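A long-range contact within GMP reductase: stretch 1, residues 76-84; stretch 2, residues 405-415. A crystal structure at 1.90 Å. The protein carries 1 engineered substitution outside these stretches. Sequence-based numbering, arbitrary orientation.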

# COMPACT_ATOMS: atom_id res chain seq x y z
N HIS A 76 -38.56 9.19 6.09
CA HIS A 76 -38.48 8.66 4.73
C HIS A 76 -39.72 7.84 4.41
O HIS A 76 -40.46 7.40 5.31
CB HIS A 76 -37.21 7.83 4.56
CG HIS A 76 -37.27 6.49 5.23
ND1 HIS A 76 -37.79 5.38 4.60
CD2 HIS A 76 -36.89 6.09 6.46
CE1 HIS A 76 -37.73 4.35 5.42
NE2 HIS A 76 -37.19 4.75 6.56
N ARG A 77 -39.97 7.64 3.11
CA ARG A 77 -41.17 6.99 2.61
C ARG A 77 -40.91 5.59 2.06
O ARG A 77 -41.80 5.01 1.43
CB ARG A 77 -41.82 7.86 1.53
CG ARG A 77 -41.04 7.90 0.20
CD ARG A 77 -41.71 8.83 -0.80
NE ARG A 77 -40.80 9.25 -1.87
CZ ARG A 77 -40.83 8.77 -3.10
NH1 ARG A 77 -41.73 7.85 -3.43
NH2 ARG A 77 -39.98 9.22 -4.02
N PHE A 78 -39.73 5.04 2.28
CA PHE A 78 -39.43 3.68 1.82
C PHE A 78 -39.89 2.68 2.88
O PHE A 78 -39.13 1.89 3.44
CB PHE A 78 -37.95 3.54 1.50
CG PHE A 78 -37.58 4.11 0.15
CD1 PHE A 78 -38.33 5.12 -0.42
CD2 PHE A 78 -36.48 3.63 -0.55
CE1 PHE A 78 -38.02 5.65 -1.65
CE2 PHE A 78 -36.15 4.16 -1.80
CZ PHE A 78 -36.93 5.17 -2.34
N CYS A 79 -41.17 2.77 3.17
CA CYS A 79 -41.87 1.93 4.13
C CYS A 79 -43.34 1.94 3.74
O CYS A 79 -43.77 2.73 2.90
CB CYS A 79 -41.67 2.42 5.56
SG CYS A 79 -41.84 4.21 5.69
N SER A 80 -44.11 1.05 4.35
CA SER A 80 -45.55 1.10 4.14
C SER A 80 -46.10 2.40 4.72
O SER A 80 -45.48 3.01 5.60
CB SER A 80 -46.23 -0.10 4.78
OG SER A 80 -46.33 0.08 6.18
N ILE A 81 -47.24 2.85 4.20
CA ILE A 81 -47.91 4.01 4.78
C ILE A 81 -48.13 3.79 6.27
O ILE A 81 -47.83 4.66 7.09
CB ILE A 81 -49.24 4.29 4.06
CG1 ILE A 81 -49.03 4.57 2.58
CG2 ILE A 81 -49.96 5.45 4.73
CD1 ILE A 81 -50.35 4.68 1.80
N GLU A 82 -48.63 2.60 6.63
CA GLU A 82 -48.83 2.26 8.03
C GLU A 82 -47.54 2.43 8.82
O GLU A 82 -47.55 2.98 9.93
CB GLU A 82 -49.35 0.83 8.16
N GLU A 83 -46.41 1.97 8.27
CA GLU A 83 -45.13 2.10 8.95
C GLU A 83 -44.72 3.55 9.08
O GLU A 83 -44.24 3.98 10.14
CB GLU A 83 -44.05 1.31 8.20
CG GLU A 83 -43.92 -0.15 8.62
CD GLU A 83 -42.93 -0.93 7.76
OE1 GLU A 83 -42.78 -0.60 6.56
OE2 GLU A 83 -42.31 -1.87 8.30
N GLN A 84 -44.86 4.34 8.01
CA GLN A 84 -44.45 5.74 8.08
C GLN A 84 -45.28 6.49 9.12
O GLN A 84 -44.74 7.26 9.93
CB GLN A 84 -44.57 6.40 6.71
CG GLN A 84 -43.67 7.63 6.56
CD GLN A 84 -43.78 8.29 5.20
OE1 GLN A 84 -44.62 7.92 4.39
NE2 GLN A 84 -42.90 9.27 4.93
N GLY A 405 -30.01 -1.44 -2.73
CA GLY A 405 -30.28 -1.85 -1.36
C GLY A 405 -31.55 -1.23 -0.80
O GLY A 405 -32.40 -1.92 -0.22
N ALA A 406 -31.70 0.09 -0.97
CA ALA A 406 -32.88 0.78 -0.45
C ALA A 406 -34.16 0.34 -1.17
O ALA A 406 -35.23 0.34 -0.56
CB ALA A 406 -32.70 2.29 -0.55
N ASN A 407 -34.06 -0.03 -2.44
CA ASN A 407 -35.27 -0.34 -3.21
C ASN A 407 -35.77 -1.76 -2.96
O ASN A 407 -36.98 -1.99 -2.99
CB ASN A 407 -35.02 -0.10 -4.69
CG ASN A 407 -35.36 1.31 -5.12
OD1 ASN A 407 -36.54 1.65 -5.30
ND2 ASN A 407 -34.34 2.15 -5.27
N LEU A 408 -34.86 -2.72 -2.73
CA LEU A 408 -35.30 -4.05 -2.30
C LEU A 408 -35.89 -4.01 -0.90
O LEU A 408 -36.85 -4.74 -0.61
CB LEU A 408 -34.12 -5.03 -2.37
N SER A 409 -35.34 -3.16 -0.03
CA SER A 409 -35.90 -2.98 1.30
C SER A 409 -37.26 -2.30 1.25
O SER A 409 -38.14 -2.60 2.08
CB SER A 409 -34.92 -2.19 2.17
OG SER A 409 -35.52 -1.75 3.37
N LYS A 410 -37.46 -1.39 0.30
CA LYS A 410 -38.79 -0.81 0.09
C LYS A 410 -39.77 -1.86 -0.41
O LYS A 410 -40.97 -1.78 -0.12
CB LYS A 410 -38.71 0.36 -0.90
CG LYS A 410 -40.04 1.08 -1.12
CD LYS A 410 -40.05 1.84 -2.44
N ALA A 411 -39.29 -2.86 -1.17
CA ALA A 411 -40.15 -3.95 -1.59
C ALA A 411 -40.45 -4.91 -0.44
O ALA A 411 -41.57 -5.44 -0.36
CB ALA A 411 -39.51 -4.70 -2.76
N GLU A 412 -39.49 -5.13 0.45
CA GLU A 412 -39.70 -6.03 1.58
C GLU A 412 -40.65 -5.44 2.62
O GLU A 412 -41.32 -6.18 3.34
CB GLU A 412 -38.37 -6.40 2.23
N ARG A 413 -40.72 -4.10 2.71
CA ARG A 413 -41.54 -3.44 3.71
C ARG A 413 -42.95 -3.12 3.22
O ARG A 413 -43.88 -3.06 4.03
CB ARG A 413 -40.86 -2.15 4.19
N GLU A 414 -43.12 -2.90 1.91
CA GLU A 414 -44.43 -2.62 1.34
C GLU A 414 -45.11 -3.87 0.78
O GLU A 414 -46.22 -3.77 0.24
CB GLU A 414 -44.32 -1.55 0.24
CG GLU A 414 -44.02 -0.15 0.77
CD GLU A 414 -43.55 0.83 -0.31
OE1 GLU A 414 -43.78 0.55 -1.51
OE2 GLU A 414 -42.94 1.87 0.04
N ARG A 415 -44.46 -5.04 0.89
CA ARG A 415 -45.00 -6.32 0.42
C ARG A 415 -45.17 -6.32 -1.11
O ARG A 415 -46.28 -6.44 -1.64
CB ARG A 415 -46.31 -6.68 1.13

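A loop leading into a helix packs against one side of a distant helix through van der Waals and CH-pi contacts centred on Phe78, with no hydrogen bond across the stretches among the modelled atoms. Touching residues are at least 328 positions apart in sequence, yet the two segments bury 370 Å² between them, both sides summed. Phe78 contributes the largest share. Its CA-to-CB bond points sideways, and chi1 in the m well (-79°) places the ring against the helix, where it meets Ala406, Asn407 and Lys410. The aliphatic part of Lys410 covers one ring face: its CD stands 4.2 Å from the centroid of the Phe78 ring and 9° off the ring normal, a CH-pi contact. Both modelled chi angles of Lys410 are t, so the chain is extended across the ring; CE and NZ are not modelled, and the contact that can be seen is made by the methylene carbons. One turn earlier, the small side chain of Ala406 lets the ring come close to the helix backbone: Phe78 CD2 is 4.0 Å from Ala406 CB and 3.5 Å from Ala406 O. That carbonyl is already engaged within its helix, Ala406 O accepting from Lys410 N at 3.0 Å.

Beyond the ring, the loop follows the helix towards its C-terminal part, with Phe78 nearest Lys410, Cys79 nearest Arg413 and Ser80 nearest Glu414 by their CA atoms. The CA-to-CB bond of Cys79 points away, and its backbone faces the helix, with Cys79 CA 4.2 Å from Arg413 CB. Arg413 is modelled only to CB, and Arg413 CB also sits 3.4 Å from Glu83 OE1. Glu83 is held in place locally: Glu83 OE1 accepts from Ser80 N (3.1 Å), while Glu83 N donates to Ser80 OG (2.8 Å). The second of these is the capping bond of the helix that begins at Ile81, and serine suits the N-cap because its short hydroxyl, with chi1 in the p well, reaches the backbone amide of Glu83, three residues on, in the first turn. Ser80 also packs against the other helix, Ser80 CB lying 3.9 Å from Arg413 O.

Glu414 lies alongside this part of the loop. Its end comes nearer than its sideways CA-to-CB bond suggests, and Glu414 CG approaches Ser80 N at 3.8 Å. The carboxylate brings no bond: Glu414 OE2 stands 3.6 Å from Arg77 O and 3.1 Å from Cys79 O, but OE2 and Cys79 O are both acceptors, so no hydrogen bond is assigned.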